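PDB 3GYC: putative glycoside hydrolase from Parabacteroides distasonis ATCC 8503, which is of unknown specificity but probably cleaves glycosidic bonds, as a cellulase-like enzyme of the TIM-barrel glycoside hydrolases. Local coordinates for residues P60-E65 against R117-E122. Residues are numbered along the deposited sequence; the frame is centred on the assembly and turned at random.
Sequences PHLIAE and RLDVDE. With EDO (1,2-ethanediol), chain F.
His61 carries its CG between the backbone N and the carbonyl carbon (chi1 63°), a choice that swings the imidazole off helix 60-65 and sends NE2 to the backbone of Arg117. NE2 donates to Arg117 O at 2.9 Å with an N-H...O angle of 162°; the oxygen lies near the ring plane and offers a lone pair, so the bond is well formed on both sides. Histidine suits this place because it combines that in-plane N-H with a flat face for Leu62 CG, which packs 3.8 Å above the ring plane and toward the rim, while Tyr116 meets the ring with planes inclined at about 50°.

Leu62 also reaches the turn beyond: its CD2 methyl comes within 4.1 Å of Asp119 OD1, the two side chains running past each other in opposite directions. Leucine fits here, its hydrocarbon also touching Trp71 and Val123. The carboxylate of Asp119 mainly serves its own loop. Glu122 N to Asp119 O closes a type I turn; Asp121 N approaches OD2 from above the carboxylate plane, forming an Asx turn, and OD1 accepts from Val123 N just beyond.

Arg117, bent at chi2 and chi3, leads its guanidinium away from the helix. One flat, charged group with several N-H donors serves a salt bridge from NE to Glu28, a cation-pi contact with Phe24 and a hydrogen bond from NH1 to Lys74 O. NH1 and Leu118 N also donate to O2 of a 1,2-ethanediol probably left from crystallisation.

The contact joins the short helix after barrel strand 53-57 to the loop after the neighbouring barrel strand, 109-113. An alanine at His61 has no ring N-H, so Arg117 O would probably be left without that partner and a gap would be likely beside Leu62. Because NE2 is the donor, the ring must carry a proton there, whatever the state of ND1, and a buried carbonyl gains a directed partner.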
loop_
_atom_site.group_PDB
_atom_site.type_symbol
_atom_site.label_atom_id
_atom_site.label_comp_id
_atom_site.label_asym_id
_atom_site.label_seq_id
_atom_site.Cartn_x
_atom_site.Cartn_y
_atom_site.Cartn_z
ATOM N N PRO A 60 -7.582 -12.656 -1.184
ATOM C CA PRO A 60 -7.901 -13.756 -0.227
ATOM C C PRO A 60 -9.329 -14.252 -0.346
ATOM O O PRO A 60 -9.603 -15.443 -0.217
ATOM C CB PRO A 60 -7.719 -13.095 1.140
ATOM C CG PRO A 60 -7.950 -11.631 0.899
ATOM C CD PRO A 60 -7.634 -11.330 -0.564
ATOM N N HIS A 61 -10.242 -13.323 -0.563
ATOM C CA HIS A 61 -11.649 -13.639 -0.772
ATOM C C HIS A 61 -11.898 -14.592 -1.952
ATOM O O HIS A 61 -12.743 -15.504 -1.859
ATOM C CB HIS A 61 -12.477 -12.339 -0.878
ATOM C CG HIS A 61 -12.125 -11.460 -2.032
ATOM N ND1 HIS A 61 -10.861 -10.926 -2.218
ATOM C CD2 HIS A 61 -12.899 -10.941 -3.013
ATOM C CE1 HIS A 61 -10.876 -10.165 -3.295
ATOM N NE2 HIS A 61 -12.096 -10.148 -3.791
ATOM N N LEU A 62 -11.171 -14.411 -3.037
ATOM C CA LEU A 62 -11.279 -15.258 -4.205
ATOM C C LEU A 62 -10.601 -16.601 -3.948
ATOM O O LEU A 62 -11.160 -17.664 -4.273
ATOM C CB LEU A 62 -10.701 -14.564 -5.442
ATOM C CG LEU A 62 -11.352 -13.227 -5.841
ATOM C CD1 LEU A 62 -10.811 -12.748 -7.185
ATOM C CD2 LEU A 62 -12.905 -13.324 -5.844
ATOM N N ILE A 63 -9.406 -16.579 -3.339
ATOM C CA ILE A 63 -8.708 -17.824 -3.059
ATOM C C ILE A 63 -9.518 -18.695 -2.088
ATOM O O ILE A 63 -9.548 -19.910 -2.263
ATOM C CB ILE A 63 -7.283 -17.603 -2.498
ATOM C CG1 ILE A 63 -6.366 -17.080 -3.609
ATOM C CG2 ILE A 63 -6.758 -18.920 -1.876
ATOM C CD1 ILE A 63 -4.936 -16.781 -3.202
ATOM N N ALA A 64 -10.216 -18.081 -1.125
ATOM C CA ALA A 64 -10.977 -18.827 -0.137
ATOM C C ALA A 64 -12.248 -19.413 -0.731
ATOM O O ALA A 64 -12.749 -20.435 -0.240
ATOM C CB ALA A 64 -11.281 -17.968 1.108
ATOM N N GLU A 65 -12.776 -18.794 -1.778
ATOM C CA GLU A 65 -13.982 -19.308 -2.430
ATOM C C GLU A 65 -13.628 -20.404 -3.412
ATOM O O GLU A 65 -14.163 -21.485 -3.328
ATOM C CB GLU A 65 -14.730 -18.210 -3.179
ATOM C CG GLU A 65 -15.436 -17.222 -2.292
ATOM C CD GLU A 65 -16.897 -17.549 -2.031
ATOM O OE1 GLU A 65 -17.479 -18.420 -2.719
ATOM O OE2 GLU A 65 -17.486 -16.890 -1.142
ATOM N N ARG A 117 -11.267 -6.790 -4.634
ATOM C CA ARG A 117 -11.740 -6.534 -5.979
ATOM C C ARG A 117 -13.080 -7.207 -6.158
ATOM O O ARG A 117 -13.260 -8.342 -5.737
ATOM C CB ARG A 117 -10.736 -7.024 -7.008
ATOM C CG ARG A 117 -9.437 -6.217 -6.988
ATOM C CD ARG A 117 -9.582 -4.866 -7.730
ATOM N NE ARG A 117 -9.617 -5.101 -9.179
ATOM C CZ ARG A 117 -10.690 -4.978 -9.955
ATOM N NH1 ARG A 117 -11.872 -4.590 -9.467
ATOM N NH2 ARG A 117 -10.586 -5.249 -11.238
ATOM N N LEU A 118 -14.019 -6.475 -6.723
ATOM C CA LEU A 118 -15.364 -7.014 -6.952
ATOM C C LEU A 118 -15.439 -7.872 -8.195
ATOM O O LEU A 118 -15.242 -7.386 -9.324
ATOM C CB LEU A 118 -16.410 -5.920 -7.077
ATOM C CG LEU A 118 -16.706 -5.067 -5.850
ATOM C CD1 LEU A 118 -17.666 -3.941 -6.246
ATOM C CD2 LEU A 118 -17.269 -5.920 -4.687
ATOM N N ASP A 119 -15.737 -9.149 -7.985
ATOM C CA ASP A 119 -15.998 -10.057 -9.076
ATOM C C ASP A 119 -17.495 -9.882 -9.367
ATOM O O ASP A 119 -18.219 -9.283 -8.573
ATOM C CB ASP A 119 -15.707 -11.497 -8.717
ATOM C CG ASP A 119 -16.625 -12.028 -7.589
ATOM O OD1 ASP A 119 -16.517 -11.505 -6.452
ATOM O OD2 ASP A 119 -17.469 -12.929 -7.872
ATOM N N VAL A 120 -17.975 -10.442 -10.466
ATOM C CA VAL A 120 -19.379 -10.269 -10.820
ATOM C C VAL A 120 -20.360 -10.826 -9.743
ATOM O O VAL A 120 -21.476 -10.358 -9.626
ATOM C CB VAL A 120 -19.660 -10.810 -12.227
ATOM C CG1 VAL A 120 -18.868 -9.954 -13.242
ATOM C CG2 VAL A 120 -19.268 -12.285 -12.336
ATOM N N ASP A 121 -19.928 -11.784 -8.945
ATOM C CA ASP A 121 -20.768 -12.308 -7.869
ATOM C C ASP A 121 -20.484 -11.657 -6.515
ATOM O O ASP A 121 -21.041 -12.062 -5.500
ATOM C CB ASP A 121 -20.576 -13.803 -7.785
ATOM C CG ASP A 121 -20.944 -14.487 -9.070
ATOM O OD1 ASP A 121 -22.020 -14.199 -9.620
ATOM O OD2 ASP A 121 -20.163 -15.339 -9.526
ATOM N N GLU A 122 -19.613 -10.664 -6.504
ATOM C CA GLU A 122 -19.287 -9.888 -5.328
ATOM C C GLU A 122 -19.102 -10.766 -4.091
ATOM O O GLU A 122 -19.733 -10.535 -3.059
ATOM C CB GLU A 122 -20.384 -8.832 -5.100
ATOM C CG GLU A 122 -20.507 -7.881 -6.280
ATOM C CD GLU A 122 -21.343 -6.649 -5.997
ATOM O OE1 GLU A 122 -22.194 -6.667 -5.074
ATOM O OE2 GLU A 122 -21.160 -5.648 -6.745
HETATM C C1 EDO F . -12.793 -2.869 -4.929
HETATM O O1 EDO F . -11.405 -3.122 -5.248
HETATM C C2 EDO F . -13.693 -2.794 -6.187
HETATM O O2 EDO F . -13.439 -3.848 -7.149
#